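Local coordinates for 1,3,6,8-tetrahydroxynaphthalene synthase (Streptomyces coelicolor, PDB 1U0M), which catalyses the iterative condensation of five malonyl-CoA units and the Claisen and aldol cyclisations that turn the linear pentaketide into 1,3,6,8-tetrahydroxynaphthalene, at the interface of chains A and B. Sequence-based numbering; all coordinates share one arbitrary frame. Chains: chain A/B, putative polyketide synthase.

The interface of chains A and B. Residues chain A 155, 158, 218, 220; chain B 137, 139, 159, 163.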
ATOM      1  N   ARG A 155      11.814  -3.728   1.503  1.00 55.36           N
ATOM      2  CA  ARG A 155      11.334  -3.835   0.128  1.00 56.49           C
ATOM      3  C   ARG A 155      12.381  -3.339  -0.846  1.00 56.20           C
ATOM      4  O   ARG A 155      12.698  -4.016  -1.822  1.00 56.43           O
ATOM      5  CB  ARG A 155      10.030  -3.048  -0.088  1.00 55.32           C
ATOM      6  CG  ARG A 155       8.787  -3.671   0.524  1.00 55.31           C
ATOM      7  CD  ARG A 155       8.846  -5.189   0.523  1.00 55.12           C
ATOM      8  NE  ARG A 155       9.021  -5.706   1.880  1.00 54.24           N
ATOM      9  CZ  ARG A 155       9.511  -6.907   2.168  1.00 52.98           C
ATOM     10  NH1 ARG A 155       9.883  -7.726   1.194  1.00 53.10           N
ATOM     11  NH2 ARG A 155       9.631  -7.288   3.432  1.00 51.59           N
ATOM     12  N   ASP A 158      14.821  -6.191  -1.003  1.00 63.39           N
ATOM     13  CA  ASP A 158      14.346  -7.302  -1.816  1.00 61.43           C
ATOM     14  C   ASP A 158      14.401  -6.945  -3.293  1.00 61.01           C
ATOM     15  O   ASP A 158      14.740  -7.777  -4.131  1.00 62.78           O
ATOM     16  CB  ASP A 158      12.908  -7.657  -1.430  1.00 60.06           C
ATOM     17  CG  ASP A 158      12.832  -8.461  -0.152  1.00 59.76           C
ATOM     18  OD1 ASP A 158      13.540  -8.119   0.814  1.00 60.74           O
ATOM     19  OD2 ASP A 158      12.059  -9.439  -0.108  1.00 60.14           O
ATOM     20  N   ASN A 218      17.010  -9.738   5.838  1.00 75.16           N
ATOM     21  CA  ASN A 218      15.895  -9.074   6.492  1.00 72.28           C
ATOM     22  C   ASN A 218      14.797 -10.102   6.671  1.00 70.72           C
ATOM     23  O   ASN A 218      14.839 -11.176   6.070  1.00 69.72           O
ATOM     24  CB  ASN A 218      15.391  -7.886   5.666  1.00 71.16           C
ATOM     25  CG  ASN A 218      14.856  -8.296   4.313  1.00 70.17           C
ATOM     26  OD1 ASN A 218      13.936  -9.105   4.217  1.00 69.00           O
ATOM     27  ND2 ASN A 218      15.426  -7.731   3.258  1.00 69.43           N
ATOM     28  N   SER A 220      10.411 -10.661   8.361  1.00 65.51           N
ATOM     29  CA  SER A 220       9.233 -10.155   9.040  1.00 64.25           C
ATOM     30  C   SER A 220       8.802 -11.100  10.146  1.00 63.20           C
ATOM     31  O   SER A 220       9.281 -12.227  10.236  1.00 64.87           O
ATOM     32  CB  SER A 220       8.086  -9.987   8.041  1.00 64.37           C
ATOM     33  OG  SER A 220       6.879  -9.646   8.702  1.00 65.02           O
TER
ATOM     34  N   ARG B 137       5.766 -12.427   4.869  1.00 54.05           N
ATOM     35  CA  ARG B 137       5.854 -11.007   4.549  1.00 54.20           C
ATOM     36  C   ARG B 137       4.476 -10.531   4.076  1.00 53.38           C
ATOM     37  O   ARG B 137       3.716 -11.302   3.484  1.00 53.08           O
ATOM     38  CB  ARG B 137       6.861 -10.790   3.423  1.00 54.34           C
ATOM     39  CG  ARG B 137       8.095 -11.637   3.544  1.00 57.90           C
ATOM     40  CD  ARG B 137       9.114 -11.018   4.465  1.00 62.01           C
ATOM     41  NE  ARG B 137      10.301 -10.629   3.711  1.00 66.31           N
ATOM     42  CZ  ARG B 137      11.031 -11.477   2.992  1.00 66.49           C
ATOM     43  NH1 ARG B 137      10.691 -12.761   2.935  1.00 66.54           N
ATOM     44  NH2 ARG B 137      12.094 -11.043   2.327  1.00 66.73           N
ATOM     45  N   ILE B 139       2.631  -7.360   1.915  1.00 46.70           N
ATOM     46  CA  ILE B 139       2.689  -6.139   1.116  1.00 45.40           C
ATOM     47  C   ILE B 139       1.284  -5.680   0.710  1.00 43.56           C
ATOM     48  O   ILE B 139       0.734  -6.145  -0.287  1.00 44.06           O
ATOM     49  CB  ILE B 139       3.506  -6.349  -0.167  1.00 44.25           C
ATOM     50  CG1 ILE B 139       4.901  -6.859   0.178  1.00 45.01           C
ATOM     51  CG2 ILE B 139       3.610  -5.041  -0.939  1.00 44.59           C
ATOM     52  CD1 ILE B 139       5.801  -7.018  -1.041  1.00 44.31           C
ATOM     53  N   PHE B 159       9.778 -10.516  -6.352  1.00 66.09           N
ATOM     54  CA  PHE B 159      10.089 -11.248  -5.137  1.00 67.42           C
ATOM     55  C   PHE B 159      10.655 -12.622  -5.441  1.00 69.05           C
ATOM     56  O   PHE B 159      11.655 -13.027  -4.852  1.00 69.79           O
ATOM     57  CB  PHE B 159       8.846 -11.406  -4.271  1.00 65.50           C
ATOM     58  CG  PHE B 159       9.130 -11.980  -2.925  1.00 62.82           C
ATOM     59  CD1 PHE B 159       9.767 -11.218  -1.958  1.00 62.13           C
ATOM     60  CD2 PHE B 159       8.778 -13.290  -2.626  1.00 63.16           C
ATOM     61  CE1 PHE B 159      10.051 -11.748  -0.708  1.00 62.08           C
ATOM     62  CE2 PHE B 159       9.056 -13.835  -1.377  1.00 63.25           C
ATOM     63  CZ  PHE B 159       9.696 -13.061  -0.416  1.00 63.57           C
ATOM     64  N   TYR B 163      14.113 -14.215  -4.387  1.00 76.73           N
ATOM     65  CA  TYR B 163      14.095 -15.514  -3.722  1.00 78.55           C
ATOM     66  C   TYR B 163      13.427 -16.540  -4.646  1.00 79.96           C
ATOM     67  O   TYR B 163      12.201 -16.674  -4.665  1.00 79.91           O
ATOM     68  CB  TYR B 163      13.341 -15.425  -2.386  1.00 78.61           C
ATOM     69  CG  TYR B 163      13.826 -14.319  -1.464  1.00 78.57           C
ATOM     70  CD1 TYR B 163      13.603 -12.976  -1.775  1.00 78.99           C
ATOM     71  CD2 TYR B 163      14.514 -14.615  -0.289  1.00 79.40           C
ATOM     72  CE1 TYR B 163      14.052 -11.954  -0.941  1.00 78.85           C
ATOM     73  CE2 TYR B 163      14.971 -13.596   0.556  1.00 79.68           C
ATOM     74  CZ  TYR B 163      14.735 -12.269   0.222  1.00 79.12           C
ATOM     75  OH  TYR B 163      15.181 -11.262   1.049  1.00 78.66           O
TER
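Carboxylate oxygen OD2 of A:Asp158 is gripped by arginines of both subunits of the homodimer: NH2 of B:Arg137 makes a salt bridge to it at 2.9 Å, and NH1 of A:Arg155, one helical turn earlier, makes another at 3.1 Å. The acid and B:Arg137 meet tip to tip, but their planes are 74° apart and the N-H is not aimed at OD2, so the pair is probably held more by charge than by a directed hydrogen bond. The other oxygen, OD1, accepts a hydrogen bond from the amide ND2 of A:Asn218 at 3.1 Å, nearly along the C-O axis, which helps fix the carboxylate's rotation. The amide oxygen OD1 of A:Asn218 in turn accepts a weak bond from NH2 of B:Arg137 at 3.3 Å. The chain of B:Arg137 bends at chi3 (-114°), so that the edge of the B:Phe159 ring meets one guanidinium face, with CE1 3.5 Å above that plane and toward its rim. NE of B:Arg137 comes in at the guanidinium edge of A:Arg155, 3.4 Å from NH2; OD2 faces both end nitrogens at about a right angle, and the shared acid probably offsets their repulsion. B:Tyr163 crosses A:Asp158, its CE1 3.8 Å from the carboxylate carbon CG. An alanine in place of A:Asp158 would probably leave both arginines without their shared counter-charge and A:Asn218 ND2 without its acceptor. CD1 of B:Ile139 touches CD of A:Arg155. Within the thiolase fold, helix 148-162 and strand 214-222 of chain A face strand 137-141 and the end of helix 148-162 of chain B; the centre of the contact lies about 16 Å from A:Cys146, the family's catalytic nucleophile.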